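Local coordinates for protein serine protease pet (Escherichia coli, PDB 4OM9) that cleaves proteins as a secreted autotransporter serine protease and acts as an enterotoxin, with alpha-fodrin as a probable host target, at residues I93-M96 and F102-Q105; T69-A74 and R95-N100. All blocks are in the same frame, centred on the assembly; numbering follows the deposited sequence.

Overall arrangement
From the N terminus, the chain runs up strand 66-70 into the turn at 71-74, passes through strand 82-85 and enters strand 88-97. Interaction 2 (69-74 with 95-100) closes this loop of twenty residues, and interaction 1 (93-96 with 102-105) then closes the short hairpin that follows. The two loops neither nest nor cross but follow one another, sharing R95 and M96 where the first ends and the second begins. In the antiparallel sheet, strand 102-107 lies between 88-97 and 66-70, and T69 N probably bonds to S103 O. Interaction 1 thus joins sheet neighbours, while interaction 2 bridges the two outer strands of this trio beyond the end of 66-70.

Interaction 1 (I93-M96 and F102-Q105); sequences INRM and FSIQ
I104 O accepts the M96 N-H in a 3.0 Å hydrogen bond and also meets the CA-H of R95, with R95 CA 3.1 Å from I104 O. I104 N returns a bond to M96 O, making M96 and I104 an antiparallel hydrogen-bonded pair. R95 and Q105, the adjoining pair, are non-hydrogen-bonded, and their CA atoms come within 4.4 Å. This is a beta hairpin of strands 88-97 and 102-107, in a region consistent with the chymotrypsin-like fold of clan PA; a classic beta bulge at I93 and N94, both facing R106, interrupts its regular pairing. On one face, M96 CB packs 3.9 Å from I104 CG2, beside helix 247-255. The other face carries R95, whose CG sits between the backbone N and the carbonyl carbon (chi1 60°). Its extended chain takes CD past S103 OG at 3.9 Å, and a water joins that hydroxyl to R95 NH1, weakly on the arginine side. Q105 sends its amide nitrogen to Q92 OE1 and A80 O. Along the bulged strand, N94 OD1 uses an in-plane lone pair to take the R95 N-H at 2.7 Å, in a bond bent to 139°.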
# COMPACT_ATOMS: atom_id res chain seq x y z
N ILE A 93 -10.01 -12.55 -39.25
CA ILE A 93 -10.35 -12.28 -40.64
C ILE A 93 -9.51 -13.12 -41.59
O ILE A 93 -9.71 -13.09 -42.78
CB ILE A 93 -10.21 -10.76 -41.01
CG1 ILE A 93 -8.81 -10.23 -40.68
CG2 ILE A 93 -11.29 -9.97 -40.31
CD1 ILE A 93 -7.89 -10.17 -41.89
N ASN A 94 -8.59 -13.89 -41.03
CA ASN A 94 -7.85 -14.88 -41.82
C ASN A 94 -7.20 -15.89 -40.89
O ASN A 94 -7.08 -15.67 -39.67
CB ASN A 94 -6.79 -14.22 -42.70
CG ASN A 94 -6.51 -15.02 -43.99
OD1 ASN A 94 -6.64 -16.24 -44.02
ND2 ASN A 94 -6.10 -14.32 -45.03
N ARG A 95 -6.77 -17.01 -41.47
CA ARG A 95 -6.10 -18.04 -40.70
C ARG A 95 -5.44 -19.09 -41.58
O ARG A 95 -5.75 -19.21 -42.78
CB ARG A 95 -7.06 -18.73 -39.73
CG ARG A 95 -8.24 -19.42 -40.39
CD ARG A 95 -8.90 -20.43 -39.44
NE ARG A 95 -9.95 -21.17 -40.15
CZ ARG A 95 -10.54 -22.27 -39.70
NH1 ARG A 95 -10.21 -22.81 -38.53
NH2 ARG A 95 -11.48 -22.84 -40.44
N MET A 96 -4.51 -19.82 -40.97
CA MET A 96 -3.93 -21.00 -41.57
C MET A 96 -4.02 -22.15 -40.56
O MET A 96 -4.03 -21.96 -39.34
CB MET A 96 -2.48 -20.76 -42.00
CG MET A 96 -2.32 -20.27 -43.44
SD MET A 96 -0.60 -19.96 -43.92
CE MET A 96 0.06 -21.60 -43.79
N PHE A 102 -3.59 -27.32 -35.84
CA PHE A 102 -3.03 -26.04 -35.44
C PHE A 102 -3.74 -24.91 -36.19
O PHE A 102 -4.10 -25.07 -37.37
CB PHE A 102 -1.53 -26.00 -35.68
CG PHE A 102 -0.91 -24.67 -35.39
CD1 PHE A 102 -0.67 -24.27 -34.08
CD2 PHE A 102 -0.59 -23.81 -36.44
CE1 PHE A 102 -0.12 -23.03 -33.81
CE2 PHE A 102 -0.03 -22.56 -36.18
CZ PHE A 102 0.20 -22.16 -34.87
N SER A 103 -3.93 -23.78 -35.52
CA SER A 103 -4.52 -22.61 -36.16
C SER A 103 -3.83 -21.32 -35.74
O SER A 103 -3.81 -20.97 -34.56
CB SER A 103 -6.01 -22.52 -35.85
OG SER A 103 -6.58 -21.38 -36.49
N ILE A 104 -3.27 -20.61 -36.72
CA ILE A 104 -2.75 -19.26 -36.53
C ILE A 104 -3.72 -18.28 -37.19
O ILE A 104 -4.10 -18.41 -38.36
CB ILE A 104 -1.33 -19.07 -37.09
CG1 ILE A 104 -0.90 -17.61 -37.01
CG2 ILE A 104 -1.26 -19.51 -38.51
CD1 ILE A 104 -0.77 -17.07 -35.59
N GLN A 105 -4.13 -17.30 -36.39
CA GLN A 105 -5.21 -16.40 -36.73
C GLN A 105 -4.70 -14.98 -36.94
O GLN A 105 -3.80 -14.51 -36.22
CB GLN A 105 -6.27 -16.38 -35.62
CG GLN A 105 -7.06 -17.67 -35.42
CD GLN A 105 -8.01 -17.55 -34.23
OE1 GLN A 105 -7.58 -17.32 -33.10
NE2 GLN A 105 -9.31 -17.67 -34.49
O HOH W 1 -9.67 -21.81 -35.89

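Interaction 2 (T69-A74 and R95-N100); sequences TVAHNA and RMTTGN
R95 extends its guanidinium from the strand to the turn after strand 66-70, where NH1 donates to A71 O at 3.2 Å. That turn bears H72, which with D101 and S208 close by fits the catalytic triad of a chymotrypsin-like protease; the arginine bonds to the carbonyl of the residue before the probable active-site histidine. The bond is nearly flat on both sides: A71 O lies at the guanidinium edge, only 1° out of its plane, and presents an in-plane lone pair. The same oxygen accepts A74 N at 3.1 Å, a bond that closes the turn, and a water that leads on weakly to R95 NH2; two protein donors and a water therefore converge on one carbonyl. A74 CB approaches the guanidinium obliquely, 3.4 Å from NH2, although A74 is poorly ordered. V70 O is reached less directly, accepting from a water that takes a weak bond from NH1. Further along, T97 brings its OG1 alongside the A71 methyl, with OG1 3.5 Å from A71 CB, while its CG2 stays more distant at 4.2 Å from that same carbon. Beyond N100, the chain returns to the turn through D101, whose OD1 accepts the backbone N-H of H72 and, weakly, that of A71.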
# COMPACT_ATOMS: atom_id res chain seq x y z
N THR A 69 -5.00 -20.78 -31.82
CA THR A 69 -6.03 -21.60 -31.24
C THR A 69 -6.01 -23.01 -31.89
O THR A 69 -4.97 -23.50 -32.32
CB THR A 69 -7.41 -20.92 -31.40
OG1 THR A 69 -8.41 -21.66 -30.69
CG2 THR A 69 -7.83 -20.74 -32.90
N VAL A 70 -7.14 -23.67 -31.93
CA VAL A 70 -7.18 -24.96 -32.57
C VAL A 70 -8.12 -24.83 -33.77
O VAL A 70 -8.94 -23.90 -33.80
CB VAL A 70 -7.60 -26.04 -31.55
CG1 VAL A 70 -8.87 -26.75 -31.94
CG2 VAL A 70 -6.44 -26.96 -31.31
N ALA A 71 -7.95 -25.71 -34.76
CA ALA A 71 -8.63 -25.58 -36.06
C ALA A 71 -10.11 -25.93 -36.01
O ALA A 71 -10.93 -25.22 -36.58
CB ALA A 71 -7.93 -26.46 -37.14
N HIS A 72 -10.46 -27.02 -35.32
CA HIS A 72 -11.86 -27.46 -35.29
C HIS A 72 -12.68 -26.63 -34.30
O HIS A 72 -13.82 -26.98 -33.98
CB HIS A 72 -11.96 -28.97 -34.98
CG HIS A 72 -11.79 -29.32 -33.53
ND1 HIS A 72 -10.57 -29.33 -32.90
CD2 HIS A 72 -12.70 -29.74 -32.61
CE1 HIS A 72 -10.73 -29.71 -31.64
NE2 HIS A 72 -12.01 -29.97 -31.44
N ASN A 73 -12.09 -25.53 -33.83
CA ASN A 73 -12.83 -24.53 -33.08
C ASN A 73 -13.59 -23.60 -34.03
O ASN A 73 -14.35 -22.74 -33.60
CB ASN A 73 -11.90 -23.71 -32.18
CG ASN A 73 -12.10 -24.01 -30.71
OD1 ASN A 73 -12.77 -24.98 -30.34
ND2 ASN A 73 -11.51 -23.19 -29.85
N ALA A 74 -13.37 -23.79 -35.33
CA ALA A 74 -14.12 -23.07 -36.34
C ALA A 74 -15.58 -23.50 -36.30
O ALA A 74 -16.49 -22.68 -36.42
CB ALA A 74 -13.53 -23.31 -37.72
N ARG A 95 -6.77 -17.01 -41.47
CA ARG A 95 -6.10 -18.04 -40.70
C ARG A 95 -5.44 -19.09 -41.58
O ARG A 95 -5.75 -19.21 -42.78
CB ARG A 95 -7.06 -18.73 -39.73
CG ARG A 95 -8.24 -19.42 -40.39
CD ARG A 95 -8.90 -20.43 -39.44
NE ARG A 95 -9.95 -21.17 -40.15
CZ ARG A 95 -10.54 -22.27 -39.70
NH1 ARG A 95 -10.21 -22.81 -38.53
NH2 ARG A 95 -11.48 -22.84 -40.44
N MET A 96 -4.51 -19.82 -40.97
CA MET A 96 -3.93 -21.00 -41.57
C MET A 96 -4.02 -22.15 -40.56
O MET A 96 -4.03 -21.96 -39.34
CB MET A 96 -2.48 -20.76 -42.00
CG MET A 96 -2.32 -20.27 -43.44
SD MET A 96 -0.60 -19.96 -43.92
CE MET A 96 0.06 -21.60 -43.79
N THR A 97 -4.07 -23.34 -41.11
CA THR A 97 -4.60 -24.49 -40.42
C THR A 97 -3.80 -25.69 -40.87
O THR A 97 -3.39 -25.76 -42.02
CB THR A 97 -6.10 -24.62 -40.71
OG1 THR A 97 -6.85 -24.15 -39.57
CG2 THR A 97 -6.49 -26.04 -41.06
N THR A 98 -3.56 -26.60 -39.93
CA THR A 98 -2.60 -27.67 -40.15
C THR A 98 -3.27 -28.99 -39.81
O THR A 98 -4.18 -29.02 -38.99
CB THR A 98 -1.34 -27.42 -39.29
OG1 THR A 98 -0.16 -27.47 -40.09
CG2 THR A 98 -1.25 -28.38 -38.12
N GLY A 99 -2.85 -30.08 -40.45
CA GLY A 99 -3.42 -31.40 -40.21
C GLY A 99 -3.39 -31.81 -38.74
O GLY A 99 -4.23 -32.59 -38.27
N ASN A 100 -2.43 -31.28 -38.01
CA ASN A 100 -2.32 -31.52 -36.58
C ASN A 100 -3.24 -30.58 -35.75
O ASN A 100 -3.10 -30.53 -34.52
CB ASN A 100 -0.86 -31.36 -36.14
CG ASN A 100 -0.52 -32.19 -34.90
OD1 ASN A 100 -0.99 -33.33 -34.73
ND2 ASN A 100 0.32 -31.62 -34.04
O HOH W 1 -9.67 -21.81 -35.89
O HOH W 2 -11.73 -26.08 -39.48